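Local coordinates for uncharacterized HTH-type transcriptional regulator HI_0893 (Haemophilus influenzae, PDB 3QKX), which probably binds DNA at regulatory sites and controls transcription, as other TetR-family regulators do, at residues K33-A38 and G43-Y48; E83-M88 and E180-A185; C125-F130 and I147-S152. All coordinates share one frame; numbering follows the deposited sequence.

Overall arrangement
The chain is all helical, with a helix-turn-helix at one end and a larger C-terminal helical part. Interaction 1 joins the two helices of the predicted DNA-binding motif. Interactions 2 and 3 lie together in the C-terminal region, on the other side of the chain's centre. The centre of interaction 1 is about 42 Å from that of interaction 2 and about 37 Å from that of interaction 3. Interactions 2 and 3 have centres about 11 Å apart and touch: S182 O meets S152 CB at 3.6 Å, and M88 CE meets F130 CG at 3.6 Å. Both also reach the second subunit of the dimer. The bound sulfates and ethanediol probably come from the crystallisation liquor.

Interaction 1 of 3, residues K33-A38 and G43-Y48; sequences KLAKEA and GTIYLY
I45 reaches across to L34 and A35 with both of its branches. The longer branch ends in CD1, which lies 3.7 Å from L34 CB. The same methyl also comes within 3.8 Å of the backbone atom A35 N, so it rests against the helix surface itself. The short branch does the second job: I45 CG2 meets A35 CB at 4.0 Å, methyl to methyl. I45 CG1 is anti to its own backbone N (chi1 -158°), and the chain stays extended to CD1 (chi2 163°). This carries CD1 to the L34 side while CG2 faces A35. The contact between the segments is small, 114 Å² in all, and the side-chain contacts are apolar. A35 has little side chain, and here the backbones come close, with A35 CA 6.2 Å from I45 CA. The two helices are 31-38 and 42-48, joined by a three-residue turn. Together they form the predicted helix-turn-helix of the TetR family, in which the second helix is normally the recognition helix. Further out, L55 of helix 52-72 packs on both L34 and I45, the two residues that meet through I45 CD1. M31 of the first helix also touches I45, and V40 from the turn touches A35. Helix 6-23 also contacts the first helix: R19 makes a salt bridge to E37 OE2, Q12 NE2 bonds to A38 O, and A16 packs on E37 and A38.

Interaction 2 of 3, residues E83-M88 and E180-A185; sequences EQYRQM and ERSWRA. With SO4 (sulfate ion), chain D; SO4 (sulfate ion), chain F.
Y85 and W183 both swing CG anti to the backbone N (chi1 171° and 172°), and their side chains slide past each other in opposite directions. The contact joins helix 81-98 to helix 172-184 in the C-terminal region, beside the dimer interface. W183 CE3 lies over one face of the Y85 ring, 3.6 Å from Y85 CG. The two six-membered rings are oblique, with planes at 38°. The same torsion carries the tyrosine hydroxyl to S182. S182 OG sits at the edge of the Y85 ring, in its plane, and accepts a hydrogen bond from Y85 OH at 2.5 Å. That length is short and should not be pressed at this resolution. Beside this contact, at the subunit interface, R184 grips E180 side-on: R184 NH2 bonds to E180 OE1 at 2.8 Å and NE to OE2. R184 NH2 lies over the centre of one face of the R181 guanidinium, 3.6 Å above its plane. R181 binds one sulfate with NE and NH2, and its NH1 bonds to the A185 and Q187 carbonyls of the second subunit. R86 pairs with E83 and E176, and holds another sulfate. The carboxylates and sulfates probably offset much of the charge of the gathered arginines. S182 OG probably donates its single proton to the V178 or I179 carbonyl, which is consistent with its accepting from Y85 OH.

Interaction 3 of 3, residues C125-F130 and I147-S152; sequences CRWDLF and ILFLLS. With EDO (1,2-ethanediol), chain C.
W127 lays a ring face against F149, which turns its own edge toward that face. This is an edge-to-face pair, with planes at 77° and F149 and the five-membered ring of W127 5.4 Å apart between centroids. The tight part runs from NE1 to CH2 of the indole, against the helix backbone. W127 CZ2 is 3.4 Å from F149 N, and W127 NE1 is 3.5 Å from F149 CB. L148 CB packs on W127 CZ2 at 3.8 Å, and S152 OG approaches W127 CH2 obliquely, 3.4 Å away. S152 OG is itself held by L148 O at 2.6 Å, approaching from above the carbonyl plane. The indole N-H is used by E145 O, at the start of helix 145-151.

The other side is looser. F149 is partly exposed, and ethanediol O1 lies over a face of its ring. Ethanediol O2 makes only a weak bond to D128 OD1, at 3.4 Å. Around the contact, L71 of helix 52-72 touches W127, and I157 of helix 154-165 touches F149. From helix 145-151 itself, L150 O accepts a bond from N158 ND2 of the second subunit.

Interaction 1 of 3, residues K33-A38 and G43-Y48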
loop_
_atom_site.group_PDB
_atom_site.type_symbol
_atom_site.label_atom_id
_atom_site.label_comp_id
_atom_site.label_asym_id
_atom_site.label_seq_id
_atom_site.Cartn_x
_atom_site.Cartn_y
_atom_site.Cartn_z
ATOM N N LYS A 33 -17.399 -9.562 -20.775
ATOM C CA LYS A 33 -16.082 -10.107 -20.504
ATOM C C LYS A 33 -16.076 -10.946 -19.206
ATOM O O LYS A 33 -15.429 -12.004 -19.151
ATOM C CB LYS A 33 -15.050 -8.982 -20.451
ATOM C CG LYS A 33 -14.884 -8.225 -21.790
ATOM C CD LYS A 33 -13.535 -7.441 -21.843
ATOM N N LEU A 34 -16.832 -10.507 -18.193
ATOM C CA LEU A 34 -16.901 -11.228 -16.903
ATOM C C LEU A 34 -17.711 -12.535 -16.963
ATOM O O LEU A 34 -17.422 -13.478 -16.221
ATOM C CB LEU A 34 -17.469 -10.316 -15.801
ATOM C CG LEU A 34 -16.584 -9.140 -15.380
ATOM C CD1 LEU A 34 -17.307 -8.184 -14.452
ATOM C CD2 LEU A 34 -15.336 -9.640 -14.714
ATOM N N ALA A 35 -18.731 -12.573 -17.826
ATOM C CA ALA A 35 -19.533 -13.789 -18.026
ATOM C C ALA A 35 -18.699 -14.875 -18.703
ATOM O O ALA A 35 -18.735 -16.034 -18.276
ATOM C CB ALA A 35 -20.755 -13.483 -18.843
ATOM N N LYS A 36 -17.950 -14.499 -19.748
ATOM C CA LYS A 36 -17.094 -15.453 -20.469
ATOM C C LYS A 36 -16.066 -16.040 -19.513
ATOM O O LYS A 36 -15.875 -17.254 -19.462
ATOM C CB LYS A 36 -16.387 -14.791 -21.673
ATOM N N GLU A 37 -15.452 -15.164 -18.719
ATOM C CA GLU A 37 -14.470 -15.567 -17.716
ATOM C C GLU A 37 -15.076 -16.472 -16.652
ATOM O O GLU A 37 -14.425 -17.406 -16.205
ATOM C CB GLU A 37 -13.824 -14.323 -17.061
ATOM C CG GLU A 37 -12.634 -14.601 -16.125
ATOM C CD GLU A 37 -11.495 -15.399 -16.785
ATOM O OE1 GLU A 37 -11.234 -15.197 -17.990
ATOM O OE2 GLU A 37 -10.873 -16.234 -16.092
ATOM N N ALA A 38 -16.327 -16.210 -16.272
ATOM C CA ALA A 38 -16.994 -17.008 -15.232
ATOM C C ALA A 38 -17.640 -18.296 -15.751
ATOM O O ALA A 38 -18.043 -19.125 -14.946
ATOM C CB ALA A 38 -18.031 -16.155 -14.486
ATOM N N GLY A 43 -27.127 -13.816 -20.075
ATOM C CA GLY A 43 -28.354 -13.732 -19.304
ATOM C C GLY A 43 -28.190 -13.907 -17.808
ATOM O O GLY A 43 -28.872 -13.246 -17.043
ATOM N N THR A 44 -27.303 -14.806 -17.391
ATOM C CA THR A 44 -27.126 -15.104 -15.974
ATOM C C THR A 44 -26.571 -13.899 -15.248
ATOM O O THR A 44 -27.148 -13.457 -14.259
ATOM C CB THR A 44 -26.167 -16.290 -15.734
ATOM O OG1 THR A 44 -26.749 -17.507 -16.230
ATOM C CG2 THR A 44 -25.875 -16.440 -14.254
ATOM N N ILE A 45 -25.481 -13.345 -15.765
ATOM C CA ILE A 45 -24.803 -12.233 -15.103
ATOM C C ILE A 45 -25.676 -10.966 -15.047
ATOM O O ILE A 45 -25.677 -10.258 -14.029
ATOM C CB ILE A 45 -23.395 -11.929 -15.757
ATOM C CG1 ILE A 45 -22.487 -11.183 -14.785
ATOM C CG2 ILE A 45 -23.526 -11.135 -17.052
ATOM C CD1 ILE A 45 -21.048 -11.240 -15.189
ATOM N N TYR A 46 -26.452 -10.709 -16.109
ATOM C CA TYR A 46 -27.325 -9.520 -16.133
ATOM C C TYR A 46 -28.516 -9.666 -15.211
ATOM O O TYR A 46 -29.001 -8.669 -14.695
ATOM C CB TYR A 46 -27.800 -9.169 -17.558
ATOM C CG TYR A 46 -26.803 -8.342 -18.355
ATOM C CD1 TYR A 46 -26.377 -7.091 -17.903
ATOM C CD2 TYR A 46 -26.292 -8.810 -19.568
ATOM C CE1 TYR A 46 -25.452 -6.341 -18.632
ATOM C CE2 TYR A 46 -25.372 -8.071 -20.306
ATOM C CZ TYR A 46 -24.959 -6.842 -19.847
ATOM O OH TYR A 46 -24.056 -6.120 -20.596
ATOM N N LEU A 47 -28.984 -10.898 -15.000
ATOM C CA LEU A 47 -30.029 -11.152 -14.018
ATOM C C LEU A 47 -29.524 -10.954 -12.600
ATOM O O LEU A 47 -30.199 -10.328 -11.806
ATOM C CB LEU A 47 -30.580 -12.563 -14.166
ATOM C CG LEU A 47 -31.879 -12.862 -13.416
ATOM C CD1 LEU A 47 -33.000 -11.889 -13.776
ATOM C CD2 LEU A 47 -32.295 -14.271 -13.726
ATOM N N TYR A 48 -28.329 -11.480 -12.306
ATOM C CA TYR A 48 -27.688 -11.363 -10.966
ATOM C C TYR A 48 -27.348 -9.955 -10.535
ATOM O O TYR A 48 -27.538 -9.615 -9.375
ATOM C CB TYR A 48 -26.418 -12.244 -10.865
ATOM C CG TYR A 48 -26.763 -13.604 -10.366
ATOM C CD1 TYR A 48 -27.588 -14.433 -11.113
ATOM C CD2 TYR A 48 -26.380 -14.025 -9.108
ATOM C CE1 TYR A 48 -27.986 -15.658 -10.644
ATOM C CE2 TYR A 48 -26.769 -15.267 -8.627
ATOM C CZ TYR A 48 -27.581 -16.075 -9.401
ATOM O OH TYR A 48 -27.986 -17.311 -8.963
#

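Interaction 2 of 3, residues E83-M88 and E180-A185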
loop_
_atom_site.group_PDB
_atom_site.type_symbol
_atom_site.label_atom_id
_atom_site.label_comp_id
_atom_site.label_asym_id
_atom_site.label_seq_id
_atom_site.Cartn_x
_atom_site.Cartn_y
_atom_site.Cartn_z
ATOM N N GLU A 83 0.487 -13.940 20.672
ATOM C CA GLU A 83 0.162 -15.080 19.808
ATOM C C GLU A 83 -1.113 -14.847 18.994
ATOM O O GLU A 83 -1.207 -15.324 17.856
ATOM C CB GLU A 83 0.051 -16.381 20.607
ATOM C CG GLU A 83 1.373 -16.837 21.260
ATOM C CD GLU A 83 2.520 -17.117 20.248
ATOM O OE1 GLU A 83 2.246 -17.334 19.029
ATOM O OE2 GLU A 83 3.700 -17.110 20.690
ATOM N N GLN A 84 -2.067 -14.105 19.558
ATOM C CA GLN A 84 -3.244 -13.701 18.810
ATOM C C GLN A 84 -2.841 -12.781 17.679
ATOM O O GLN A 84 -3.329 -12.905 16.578
ATOM C CB GLN A 84 -4.274 -13.009 19.709
ATOM C CG GLN A 84 -4.915 -13.930 20.736
ATOM C CD GLN A 84 -5.761 -13.179 21.768
ATOM O OE1 GLN A 84 -6.248 -12.071 21.509
ATOM N NE2 GLN A 84 -5.949 -13.791 22.931
ATOM N N TYR A 85 -1.930 -11.862 17.959
ATOM C CA TYR A 85 -1.421 -10.965 16.945
ATOM C C TYR A 85 -0.588 -11.732 15.904
ATOM O O TYR A 85 -0.734 -11.502 14.729
ATOM C CB TYR A 85 -0.605 -9.841 17.572
ATOM C CG TYR A 85 0.136 -9.006 16.547
ATOM C CD1 TYR A 85 -0.473 -7.953 15.913
ATOM C CD2 TYR A 85 1.475 -9.253 16.261
ATOM C CE1 TYR A 85 0.233 -7.179 14.955
ATOM C CE2 TYR A 85 2.160 -8.502 15.326
ATOM C CZ TYR A 85 1.533 -7.476 14.676
ATOM O OH TYR A 85 2.245 -6.740 13.752
ATOM N N ARG A 86 0.273 -12.633 16.361
ATOM C CA ARG A 86 1.096 -13.440 15.476
ATOM C C ARG A 86 0.250 -14.307 14.560
ATOM O O ARG A 86 0.530 -14.402 13.382
ATOM C CB ARG A 86 2.039 -14.302 16.304
ATOM C CG ARG A 86 2.886 -15.286 15.524
ATOM C CD ARG A 86 4.063 -15.718 16.349
ATOM N NE ARG A 86 4.756 -16.829 15.732
ATOM C CZ ARG A 86 4.504 -18.124 15.940
ATOM N NH1 ARG A 86 3.539 -18.546 16.773
ATOM N NH2 ARG A 86 5.219 -19.024 15.275
ATOM N N GLN A 87 -0.802 -14.910 15.089
ATOM C CA GLN A 87 -1.745 -15.669 14.251
ATOM C C GLN A 87 -2.340 -14.782 13.166
ATOM O O GLN A 87 -2.418 -15.187 12.021
ATOM C CB GLN A 87 -2.873 -16.235 15.099
ATOM C CG GLN A 87 -3.861 -17.164 14.352
ATOM C CD GLN A 87 -3.182 -18.416 13.869
ATOM O OE1 GLN A 87 -2.765 -19.228 14.665
ATOM N NE2 GLN A 87 -3.007 -18.538 12.565
HETATM N N MSE A 88 -2.783 -13.587 13.544
HETATM C CA MSE A 88 -3.392 -12.667 12.584
HETATM C C MSE A 88 -2.384 -12.254 11.517
HETATM O O MSE A 88 -2.733 -12.146 10.353
HETATM C CB MSE A 88 -3.966 -11.420 13.284
HETATM C CG MSE A 88 -5.296 -11.662 13.958
HETATM SE SE MSE A 88 -6.105 -9.992 14.589
HETATM C CE MSE A 88 -4.866 -9.541 16.034
ATOM N N GLU A 180 7.531 -10.047 15.402
ATOM C CA GLU A 180 7.901 -9.577 16.733
ATOM C C GLU A 180 8.202 -8.094 16.769
ATOM O O GLU A 180 7.853 -7.416 17.722
ATOM C CB GLU A 180 9.115 -10.351 17.240
ATOM C CG GLU A 180 9.438 -10.084 18.719
ATOM C CD GLU A 180 10.404 -8.926 18.930
ATOM O OE1 GLU A 180 11.456 -8.877 18.235
ATOM O OE2 GLU A 180 10.121 -8.063 19.798
ATOM N N ARG A 181 8.872 -7.598 15.746
ATOM C CA ARG A 181 9.261 -6.191 15.710
ATOM C C ARG A 181 8.087 -5.288 15.394
ATOM O O ARG A 181 7.989 -4.205 15.967
ATOM C CB ARG A 181 10.383 -5.993 14.721
ATOM C CG ARG A 181 11.675 -6.517 15.282
ATOM C CD ARG A 181 12.783 -6.459 14.310
ATOM N NE ARG A 181 14.042 -6.838 14.927
ATOM C CZ ARG A 181 14.759 -6.071 15.752
ATOM N NH1 ARG A 181 14.354 -4.844 16.098
ATOM N NH2 ARG A 181 15.900 -6.535 16.242
ATOM N N SER A 182 7.186 -5.719 14.508
ATOM C CA SER A 182 5.973 -4.925 14.239
ATOM C C SER A 182 5.062 -4.849 15.490
ATOM O O SER A 182 4.437 -3.817 15.758
ATOM C CB SER A 182 5.213 -5.511 13.068
ATOM O OG SER A 182 4.762 -6.792 13.401
ATOM N N TRP A 183 5.002 -5.956 16.237
ATOM C CA TRP A 183 4.346 -6.006 17.554
ATOM C C TRP A 183 4.970 -5.032 18.517
ATOM O O TRP A 183 4.275 -4.309 19.211
ATOM C CB TRP A 183 4.468 -7.403 18.116
ATOM C CG TRP A 183 4.012 -7.593 19.547
ATOM C CD1 TRP A 183 4.792 -7.927 20.604
ATOM C CD2 TRP A 183 2.679 -7.582 20.028
ATOM N NE1 TRP A 183 4.036 -8.087 21.719
ATOM C CE2 TRP A 183 2.728 -7.895 21.394
ATOM C CE3 TRP A 183 1.446 -7.339 19.438
ATOM C CZ2 TRP A 183 1.596 -7.938 22.193
ATOM C CZ3 TRP A 183 0.317 -7.381 20.229
ATOM C CH2 TRP A 183 0.395 -7.675 21.594
ATOM N N ARG A 184 6.295 -5.014 18.526
ATOM C CA ARG A 184 7.074 -4.139 19.399
ATOM C C ARG A 184 6.659 -2.669 19.242
ATOM O O ARG A 184 6.593 -1.930 20.215
ATOM C CB ARG A 184 8.557 -4.295 19.086
ATOM C CG ARG A 184 9.452 -3.898 20.180
ATOM C CD ARG A 184 10.903 -3.912 19.758
ATOM N NE ARG A 184 11.443 -5.257 19.487
ATOM C CZ ARG A 184 12.744 -5.511 19.289
ATOM N NH1 ARG A 184 13.640 -4.516 19.309
ATOM N NH2 ARG A 184 13.169 -6.758 19.057
ATOM N N ALA A 185 6.367 -2.269 18.007
ATOM C CA ALA A 185 5.951 -0.909 17.688
ATOM C C ALA A 185 4.640 -0.460 18.361
ATOM O O ALA A 185 4.414 0.744 18.528
ATOM C CB ALA A 185 5.824 -0.766 16.167
HETATM S S SO4 D . 16.068 -9.757 15.920
HETATM O O1 SO4 D . 16.008 -9.398 17.348
HETATM O O2 SO4 D . 16.948 -8.839 15.190
HETATM O O3 SO4 D . 14.717 -9.795 15.356
HETATM O O4 SO4 D . 16.647 -11.094 15.792
HETATM S S SO4 F . 3.847 -22.115 16.278
HETATM O O1 SO4 F . 2.395 -22.006 16.457
HETATM O O2 SO4 F . 4.561 -21.291 17.256
HETATM O O3 SO4 F . 4.190 -21.700 14.914
HETATM O O4 SO4 F . 4.275 -23.497 16.464
#

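Interaction 3 of 3, residues C125-F130 and I147-S152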
loop_
_atom_site.group_PDB
_atom_site.type_symbol
_atom_site.label_atom_id
_atom_site.label_comp_id
_atom_site.label_asym_id
_atom_site.label_seq_id
_atom_site.Cartn_x
_atom_site.Cartn_y
_atom_site.Cartn_z
ATOM N N CYS A 125 -15.029 -6.066 13.994
ATOM C CA CYS A 125 -13.821 -6.499 13.328
ATOM C C CYS A 125 -12.863 -7.083 14.362
ATOM O O CYS A 125 -12.678 -6.505 15.419
ATOM C CB CYS A 125 -13.163 -5.313 12.618
ATOM S SG CYS A 125 -11.627 -5.716 11.786
ATOM N N ARG A 126 -12.260 -8.227 14.053
ATOM C CA ARG A 126 -11.318 -8.885 14.965
ATOM C C ARG A 126 -10.189 -7.941 15.428
ATOM O O ARG A 126 -9.819 -7.950 16.596
ATOM C CB ARG A 126 -10.730 -10.151 14.305
ATOM C CG ARG A 126 -9.653 -10.913 15.103
ATOM C CD ARG A 126 -10.070 -11.211 16.538
ATOM N NE ARG A 126 -11.383 -11.868 16.629
ATOM C CZ ARG A 126 -12.135 -11.951 17.734
ATOM N NH1 ARG A 126 -11.744 -11.387 18.877
ATOM N NH2 ARG A 126 -13.324 -12.598 17.696
ATOM N N TRP A 127 -9.678 -7.110 14.522
ATOM C CA TRP A 127 -8.630 -6.157 14.870
ATOM C C TRP A 127 -9.096 -5.195 15.934
ATOM O O TRP A 127 -8.386 -4.975 16.930
ATOM C CB TRP A 127 -8.176 -5.344 13.662
ATOM C CG TRP A 127 -7.146 -4.342 14.040
ATOM C CD1 TRP A 127 -7.268 -2.979 14.020
ATOM C CD2 TRP A 127 -5.842 -4.619 14.563
ATOM N NE1 TRP A 127 -6.112 -2.395 14.495
ATOM C CE2 TRP A 127 -5.217 -3.385 14.809
ATOM C CE3 TRP A 127 -5.140 -5.788 14.827
ATOM C CZ2 TRP A 127 -3.931 -3.295 15.330
ATOM C CZ3 TRP A 127 -3.850 -5.692 15.340
ATOM C CH2 TRP A 127 -3.270 -4.461 15.589
ATOM N N ASP A 128 -10.265 -4.602 15.702
ATOM C CA ASP A 128 -10.849 -3.639 16.623
ATOM C C ASP A 128 -11.047 -4.282 17.985
ATOM O O ASP A 128 -10.667 -3.692 19.010
ATOM C CB ASP A 128 -12.203 -3.086 16.088
ATOM C CG ASP A 128 -12.032 -2.018 14.954
ATOM O OD1 ASP A 128 -10.894 -1.608 14.629
ATOM O OD2 ASP A 128 -13.063 -1.583 14.400
ATOM N N LEU A 129 -11.625 -5.488 17.984
ATOM C CA LEU A 129 -11.906 -6.236 19.214
ATOM C C LEU A 129 -10.630 -6.573 19.949
ATOM O O LEU A 129 -10.559 -6.444 21.176
ATOM C CB LEU A 129 -12.649 -7.545 18.922
ATOM C CG LEU A 129 -14.111 -7.511 18.443
ATOM C CD1 LEU A 129 -14.671 -8.941 18.369
ATOM C CD2 LEU A 129 -14.988 -6.650 19.328
ATOM N N PHE A 130 -9.634 -7.023 19.205
ATOM C CA PHE A 130 -8.359 -7.375 19.786
ATOM C C PHE A 130 -7.717 -6.161 20.457
ATOM O O PHE A 130 -7.221 -6.266 21.569
ATOM C CB PHE A 130 -7.438 -7.939 18.716
ATOM C CG PHE A 130 -5.991 -8.016 19.130
ATOM C CD1 PHE A 130 -5.533 -9.100 19.860
ATOM C CD2 PHE A 130 -5.086 -7.009 18.778
ATOM C CE1 PHE A 130 -4.205 -9.196 20.249
ATOM C CE2 PHE A 130 -3.732 -7.103 19.149
ATOM C CZ PHE A 130 -3.297 -8.199 19.898
ATOM N N ILE A 147 -4.303 3.564 13.425
ATOM C CA ILE A 147 -2.889 3.867 13.624
ATOM C C ILE A 147 -2.159 2.628 14.103
ATOM O O ILE A 147 -1.118 2.256 13.552
ATOM C CB ILE A 147 -2.666 5.024 14.623
ATOM C CG1 ILE A 147 -3.047 6.356 13.991
ATOM C CG2 ILE A 147 -1.250 5.095 15.031
ATOM C CD1 ILE A 147 -3.210 7.488 14.989
ATOM N N LEU A 148 -2.725 1.958 15.090
ATOM C CA LEU A 148 -2.120 0.732 15.582
ATOM C C LEU A 148 -1.954 -0.295 14.458
ATOM O O LEU A 148 -0.886 -0.898 14.309
ATOM C CB LEU A 148 -2.962 0.142 16.713
ATOM C CG LEU A 148 -2.999 0.925 18.028
ATOM C CD1 LEU A 148 -4.023 0.271 18.942
ATOM C CD2 LEU A 148 -1.621 0.958 18.679
ATOM N N PHE A 149 -2.994 -0.471 13.656
ATOM C CA PHE A 149 -2.901 -1.357 12.504
ATOM C C PHE A 149 -1.767 -0.953 11.566
ATOM O O PHE A 149 -0.963 -1.787 11.200
ATOM C CB PHE A 149 -4.199 -1.382 11.736
ATOM C CG PHE A 149 -4.173 -2.298 10.531
ATOM C CD1 PHE A 149 -4.439 -3.642 10.665
ATOM C CD2 PHE A 149 -3.914 -1.799 9.262
ATOM C CE1 PHE A 149 -4.422 -4.492 9.554
ATOM C CE2 PHE A 149 -3.916 -2.650 8.145
ATOM C CZ PHE A 149 -4.174 -3.988 8.300
ATOM N N LEU A 150 -1.685 0.329 11.235
ATOM C CA LEU A 150 -0.730 0.819 10.251
ATOM C C LEU A 150 0.722 0.768 10.754
ATOM O O LEU A 150 1.650 0.788 9.939
ATOM C CB LEU A 150 -1.111 2.232 9.766
ATOM C CG LEU A 150 -2.421 2.303 8.937
ATOM C CD1 LEU A 150 -2.854 3.778 8.705
ATOM C CD2 LEU A 150 -2.411 1.518 7.557
ATOM N N LEU A 151 0.900 0.680 12.079
ATOM C CA LEU A 151 2.206 0.439 12.711
ATOM C C LEU A 151 2.566 -1.044 12.853
ATOM O O LEU A 151 3.714 -1.350 13.156
ATOM C CB LEU A 151 2.267 1.076 14.115
ATOM C CG LEU A 151 2.303 2.593 14.246
ATOM C CD1 LEU A 151 2.297 2.992 15.717
ATOM C CD2 LEU A 151 3.510 3.205 13.550
ATOM N N SER A 152 1.609 -1.956 12.672
ATOM C CA SER A 152 1.819 -3.362 13.067
ATOM C C SER A 152 1.382 -4.380 11.969
ATOM O O SER A 152 2.198 -4.749 11.093
ATOM C CB SER A 152 1.135 -3.636 14.395
ATOM O OG SER A 152 -0.263 -3.398 14.318
HETATM C C1 EDO C . -8.553 -0.795 11.111
HETATM O O1 EDO C . -7.904 -1.194 9.897
HETATM C C2 EDO C . -9.636 0.239 10.816
HETATM O O2 EDO C . -10.375 0.511 12.015
#